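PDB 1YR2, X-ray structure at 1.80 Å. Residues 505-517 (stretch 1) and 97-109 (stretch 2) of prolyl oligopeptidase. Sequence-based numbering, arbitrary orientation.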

# COMPACT_ATOMS: atom_id res chain seq x y z
N TRP A 505 -7.29 -0.34 -1.86
CA TRP A 505 -6.28 -0.41 -2.90
C TRP A 505 -6.81 -1.33 -4.00
O TRP A 505 -7.76 -2.07 -3.78
CB TRP A 505 -4.95 -0.91 -2.35
CG TRP A 505 -4.80 -2.39 -2.18
CD1 TRP A 505 -4.12 -3.23 -3.01
CD2 TRP A 505 -5.31 -3.20 -1.12
NE1 TRP A 505 -4.21 -4.53 -2.55
CE2 TRP A 505 -4.94 -4.53 -1.39
CE3 TRP A 505 -6.08 -2.94 0.01
CZ2 TRP A 505 -5.27 -5.58 -0.55
CZ3 TRP A 505 -6.41 -3.99 0.87
CH2 TRP A 505 -6.00 -5.30 0.57
N PHE A 506 -6.15 -1.32 -5.14
CA PHE A 506 -6.56 -2.17 -6.24
C PHE A 506 -5.75 -3.44 -6.25
O PHE A 506 -4.53 -3.39 -6.38
CB PHE A 506 -6.46 -1.45 -7.63
CG PHE A 506 -6.86 -2.35 -8.75
CD1 PHE A 506 -8.17 -2.62 -8.96
CD2 PHE A 506 -5.91 -3.00 -9.51
CE1 PHE A 506 -8.59 -3.54 -9.95
CE2 PHE A 506 -6.29 -3.91 -10.51
CZ PHE A 506 -7.64 -4.17 -10.72
N SER A 507 -6.43 -4.57 -6.11
CA SER A 507 -5.85 -5.89 -6.18
C SER A 507 -6.43 -6.60 -7.40
O SER A 507 -7.65 -6.80 -7.46
CB SER A 507 -6.29 -6.71 -4.93
OG SER A 507 -5.99 -8.07 -5.09
N ALA A 508 -5.58 -7.00 -8.31
CA ALA A 508 -6.00 -7.76 -9.47
C ALA A 508 -6.63 -9.11 -9.06
O ALA A 508 -7.59 -9.58 -9.67
CB ALA A 508 -4.84 -7.97 -10.42
N GLY A 509 -6.07 -9.77 -8.04
CA GLY A 509 -6.67 -10.98 -7.51
C GLY A 509 -8.08 -10.79 -6.98
O GLY A 509 -8.99 -11.50 -7.38
N PHE A 510 -8.30 -9.77 -6.18
CA PHE A 510 -9.65 -9.53 -5.64
C PHE A 510 -10.61 -9.15 -6.75
O PHE A 510 -11.77 -9.59 -6.76
CB PHE A 510 -9.69 -8.53 -4.52
CG PHE A 510 -8.95 -8.99 -3.27
CD1 PHE A 510 -8.86 -10.36 -2.94
CD2 PHE A 510 -8.34 -8.09 -2.46
CE1 PHE A 510 -8.11 -10.79 -1.82
CE2 PHE A 510 -7.63 -8.50 -1.31
CZ PHE A 510 -7.50 -9.84 -1.01
N MET A 511 -10.12 -8.41 -7.72
CA MET A 511 -10.95 -7.99 -8.86
C MET A 511 -11.42 -9.16 -9.70
O MET A 511 -12.52 -9.13 -10.29
CB MET A 511 -10.20 -7.00 -9.71
CG MET A 511 -11.03 -6.30 -10.78
SD MET A 511 -12.27 -5.19 -10.00
CE MET A 511 -13.47 -5.48 -11.10
N THR A 512 -10.58 -10.18 -9.80
CA THR A 512 -10.92 -11.40 -10.53
C THR A 512 -12.17 -12.03 -9.90
O THR A 512 -13.09 -12.47 -10.61
CB THR A 512 -9.71 -12.40 -10.48
OG1 THR A 512 -8.57 -11.84 -11.13
CG2 THR A 512 -10.02 -13.74 -11.23
N TRP A 513 -12.20 -12.13 -8.56
CA TRP A 513 -13.35 -12.67 -7.86
C TRP A 513 -14.58 -11.82 -8.09
O TRP A 513 -15.62 -12.34 -8.46
CB TRP A 513 -13.08 -12.77 -6.36
CG TRP A 513 -14.13 -13.34 -5.52
CD1 TRP A 513 -15.07 -12.67 -4.82
CD2 TRP A 513 -14.34 -14.74 -5.25
NE1 TRP A 513 -15.85 -13.56 -4.13
CE2 TRP A 513 -15.43 -14.83 -4.37
CE3 TRP A 513 -13.69 -15.91 -5.64
CZ2 TRP A 513 -15.88 -16.04 -3.85
CZ3 TRP A 513 -14.14 -17.13 -5.11
CH2 TRP A 513 -15.24 -17.18 -4.25
N ILE A 514 -14.46 -10.51 -7.89
CA ILE A 514 -15.61 -9.59 -8.03
C ILE A 514 -16.16 -9.59 -9.47
O ILE A 514 -17.38 -9.63 -9.68
CB ILE A 514 -15.20 -8.20 -7.62
CG1 ILE A 514 -14.73 -8.18 -6.13
CG2 ILE A 514 -16.34 -7.20 -7.91
CD1 ILE A 514 -13.78 -7.04 -5.81
N ASP A 515 -15.25 -9.58 -10.45
CA ASP A 515 -15.66 -9.60 -11.85
C ASP A 515 -15.90 -11.00 -12.40
O ASP A 515 -16.04 -11.19 -13.62
CB ASP A 515 -14.70 -8.81 -12.69
CG ASP A 515 -15.31 -8.43 -14.04
OD1 ASP A 515 -16.54 -8.15 -14.12
OD2 ASP A 515 -14.65 -8.40 -15.06
N SER A 516 -15.99 -11.97 -11.48
CA SER A 516 -16.52 -13.30 -11.79
C SER A 516 -17.91 -13.54 -11.14
O SER A 516 -18.44 -14.63 -11.25
CB SER A 516 -15.50 -14.36 -11.34
OG SER A 516 -14.30 -14.22 -12.10
N GLY A 517 -18.50 -12.52 -10.53
CA GLY A 517 -19.80 -12.60 -9.88
C GLY A 517 -19.80 -12.92 -8.38
O GLY A 517 -20.84 -13.31 -7.83
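Stretch 2 97-109: ALEKRMKALIDYE

How do the two backbones run past each other? Stretch 1 enters as loop, turns helical from Ala508 to Ile514, and leaves through a type I turn from Ile514 to Gly517. Stretch 2 is helical from Ala97, continuing a helix that begins earlier in the chain, and gives way to an extended segment at Asp107 to Glu109. The helices run in roughly opposing directions, with an angle of 131° between their N-to-C directions, and their axes approach to 9.1 Å. The backbones come nearest where Thr512 CA lies 5.5 Å from Met102 CA; a turn earlier in stretch 1, Ala508 CA lies 6.1 Å from Leu105 CA. Advancing along stretch 1 therefore means moving back along stretch 2, from Leu105 toward Leu98.

What fills the space at the closest crossing? Thr512 is the knob, its side chain set among Leu98, Arg101, Met102 and Leu105. Its chi1 is m, and its hydroxyl donates back to its own helix, Thr512 OG1 to Ala508 O at 2.9 Å, so the polar atom is satisfied even as it packs against carbon: Thr512 OG1 is 3.3 Å from Met102 CB and 3.5 Å from Leu105 CD1. The methyl group lies against Leu98 and Arg101, with Thr512 CG2 3.5 Å from Leu98 O and 4.0 Å from Arg101 CB.

What does the start of the first helix rest on? Ser507 caps it, accepting from the backbone in a bond of 3.1 Å between Ser507 OG and Phe510 N, while its CB points away from stretch 2. Ala508 instead points toward the partner, and apolar groups lie close to it: Ala508 CB lies 3.8 Å from Ile106 CD1 and 4.4 Å from Met102 CE. The same methionine methyl reaches the backbone next door, with Met102 CE 3.9 Å from Gly509 N. Leu105 spans a helical turn of stretch 1, its CD1 lying 3.7 Å from Ala508 O and 4.0 Å from Met511 CG. Before the helix, Phe506 meets the extended part of stretch 2, where Phe506 CD2 is 3.8 Å from Tyr108 OH and Phe506 CE2 is 4.5 Å from Tyr108 CE2.

Where does charge enter the contact? It enters just beyond the C-terminal end of the first helix, where Asp515 is the first residue to leave helical phi/psi and points toward stretch 2. Arg101 answers with a salt bridge in which one carboxylate oxygen takes two hydrogen bonds: Arg101 NE to Asp515 OD2 is 2.8 Å, and Arg101 NH2 to Asp515 OD2 is 3.0 Å. The oxygen lies at the edge of the guanidinium, near its plane, where the N-H groups can reach it. Beside this pair, Ser516 OG bonds to Thr512 O at 2.6 Å, tying the turn to the helix, and lies 3.5 Å from Leu98 CD2. The contact thus passes from apolar packing to an ion pair, and the two stretches together bury 572 Å².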

# COMPACT_ATOMS: atom_id res chain seq x y z
N ALA A 97 -11.55 -20.23 -16.21
CA ALA A 97 -12.20 -18.95 -16.40
C ALA A 97 -11.57 -17.92 -15.47
O ALA A 97 -11.41 -16.75 -15.83
CB ALA A 97 -13.67 -19.07 -16.10
N LEU A 98 -11.18 -18.36 -14.28
CA LEU A 98 -10.55 -17.44 -13.32
C LEU A 98 -9.15 -17.05 -13.75
O LEU A 98 -8.78 -15.88 -13.64
CB LEU A 98 -10.52 -18.01 -11.93
CG LEU A 98 -11.90 -18.16 -11.28
CD1 LEU A 98 -11.87 -19.27 -10.20
CD2 LEU A 98 -12.46 -16.88 -10.68
N GLU A 99 -8.36 -18.03 -14.21
CA GLU A 99 -7.00 -17.78 -14.70
C GLU A 99 -7.02 -16.81 -15.88
O GLU A 99 -6.17 -15.96 -15.99
CB GLU A 99 -6.27 -19.04 -15.13
CG GLU A 99 -4.83 -18.78 -15.55
CD GLU A 99 -4.06 -20.03 -16.00
OE1 GLU A 99 -4.37 -20.59 -17.09
OE2 GLU A 99 -3.12 -20.45 -15.27
N LYS A 100 -8.00 -16.99 -16.77
CA LYS A 100 -8.13 -16.15 -17.95
C LYS A 100 -8.50 -14.71 -17.53
O LYS A 100 -7.97 -13.76 -18.11
CB LYS A 100 -9.20 -16.71 -18.86
CG LYS A 100 -9.45 -15.95 -20.15
CD LYS A 100 -10.57 -16.63 -20.96
CE LYS A 100 -11.28 -15.63 -21.89
NZ LYS A 100 -10.54 -15.43 -23.16
N ARG A 101 -9.44 -14.56 -16.60
CA ARG A 101 -9.81 -13.23 -16.14
C ARG A 101 -8.60 -12.53 -15.52
O ARG A 101 -8.33 -11.36 -15.85
CB ARG A 101 -10.96 -13.27 -15.14
CG ARG A 101 -11.55 -11.89 -14.86
CD ARG A 101 -12.31 -11.36 -16.04
NE ARG A 101 -12.53 -9.93 -16.00
CZ ARG A 101 -11.72 -9.01 -16.56
NH1 ARG A 101 -10.52 -9.33 -17.07
NH2 ARG A 101 -12.07 -7.75 -16.49
N MET A 102 -7.88 -13.22 -14.64
CA MET A 102 -6.78 -12.59 -13.92
C MET A 102 -5.66 -12.17 -14.86
O MET A 102 -5.18 -11.06 -14.76
CB MET A 102 -6.19 -13.45 -12.84
CG MET A 102 -5.18 -12.65 -12.02
SD MET A 102 -4.87 -13.38 -10.51
CE MET A 102 -3.55 -12.15 -9.80
N LYS A 103 -5.28 -13.05 -15.78
CA LYS A 103 -4.27 -12.72 -16.77
C LYS A 103 -4.67 -11.40 -17.48
O LYS A 103 -3.84 -10.55 -17.73
CB LYS A 103 -4.12 -13.85 -17.79
CG LYS A 103 -3.28 -15.06 -17.34
CD LYS A 103 -2.97 -16.02 -18.54
CE LYS A 103 -2.35 -17.35 -18.07
NZ LYS A 103 -2.58 -18.49 -19.04
N ALA A 104 -5.93 -11.25 -17.83
CA ALA A 104 -6.35 -10.11 -18.63
C ALA A 104 -6.34 -8.79 -17.82
O ALA A 104 -6.28 -7.72 -18.43
CB ALA A 104 -7.69 -10.35 -19.22
N LEU A 105 -6.34 -8.91 -16.49
CA LEU A 105 -6.39 -7.76 -15.56
C LEU A 105 -5.03 -7.17 -15.17
O LEU A 105 -4.97 -6.06 -14.61
CB LEU A 105 -7.08 -8.17 -14.26
CG LEU A 105 -8.59 -8.41 -14.32
CD1 LEU A 105 -9.09 -8.98 -13.03
CD2 LEU A 105 -9.28 -7.13 -14.57
N ILE A 106 -3.93 -7.89 -15.45
CA ILE A 106 -2.57 -7.49 -14.94
C ILE A 106 -1.90 -6.28 -15.59
O ILE A 106 -1.35 -5.43 -14.90
CB ILE A 106 -1.55 -8.69 -15.07
CG1 ILE A 106 -1.99 -9.88 -14.26
CG2 ILE A 106 -0.12 -8.24 -14.61
CD1 ILE A 106 -2.40 -9.49 -12.83
N ASP A 107 -1.90 -6.23 -16.91
CA ASP A 107 -1.11 -5.28 -17.66
C ASP A 107 -2.07 -4.26 -18.24
O ASP A 107 -3.02 -4.59 -18.99
CB ASP A 107 -0.27 -5.96 -18.78
CG ASP A 107 0.69 -7.02 -18.22
OD1 ASP A 107 1.49 -6.70 -17.30
OD2 ASP A 107 0.70 -8.23 -18.59
N TYR A 108 -1.86 -3.01 -17.83
CA TYR A 108 -2.63 -1.92 -18.39
C TYR A 108 -1.79 -0.64 -18.30
O TYR A 108 -0.87 -0.56 -17.49
CB TYR A 108 -3.95 -1.75 -17.62
CG TYR A 108 -3.79 -1.79 -16.13
CD1 TYR A 108 -3.51 -0.63 -15.40
CD2 TYR A 108 -3.86 -2.99 -15.42
CE1 TYR A 108 -3.31 -0.66 -14.02
CE2 TYR A 108 -3.69 -3.02 -14.02
CZ TYR A 108 -3.40 -1.87 -13.34
OH TYR A 108 -3.22 -1.90 -11.96
N GLU A 109 -2.11 0.34 -19.13
CA GLU A 109 -1.39 1.61 -19.11
C GLU A 109 -1.59 2.39 -17.81
O GLU A 109 -2.63 2.28 -17.13
CB GLU A 109 -1.82 2.46 -20.32
CG GLU A 109 -3.21 3.04 -20.20
CD GLU A 109 -3.62 3.79 -21.47
OE1 GLU A 109 -2.74 4.51 -22.04
OE2 GLU A 109 -4.81 3.67 -21.87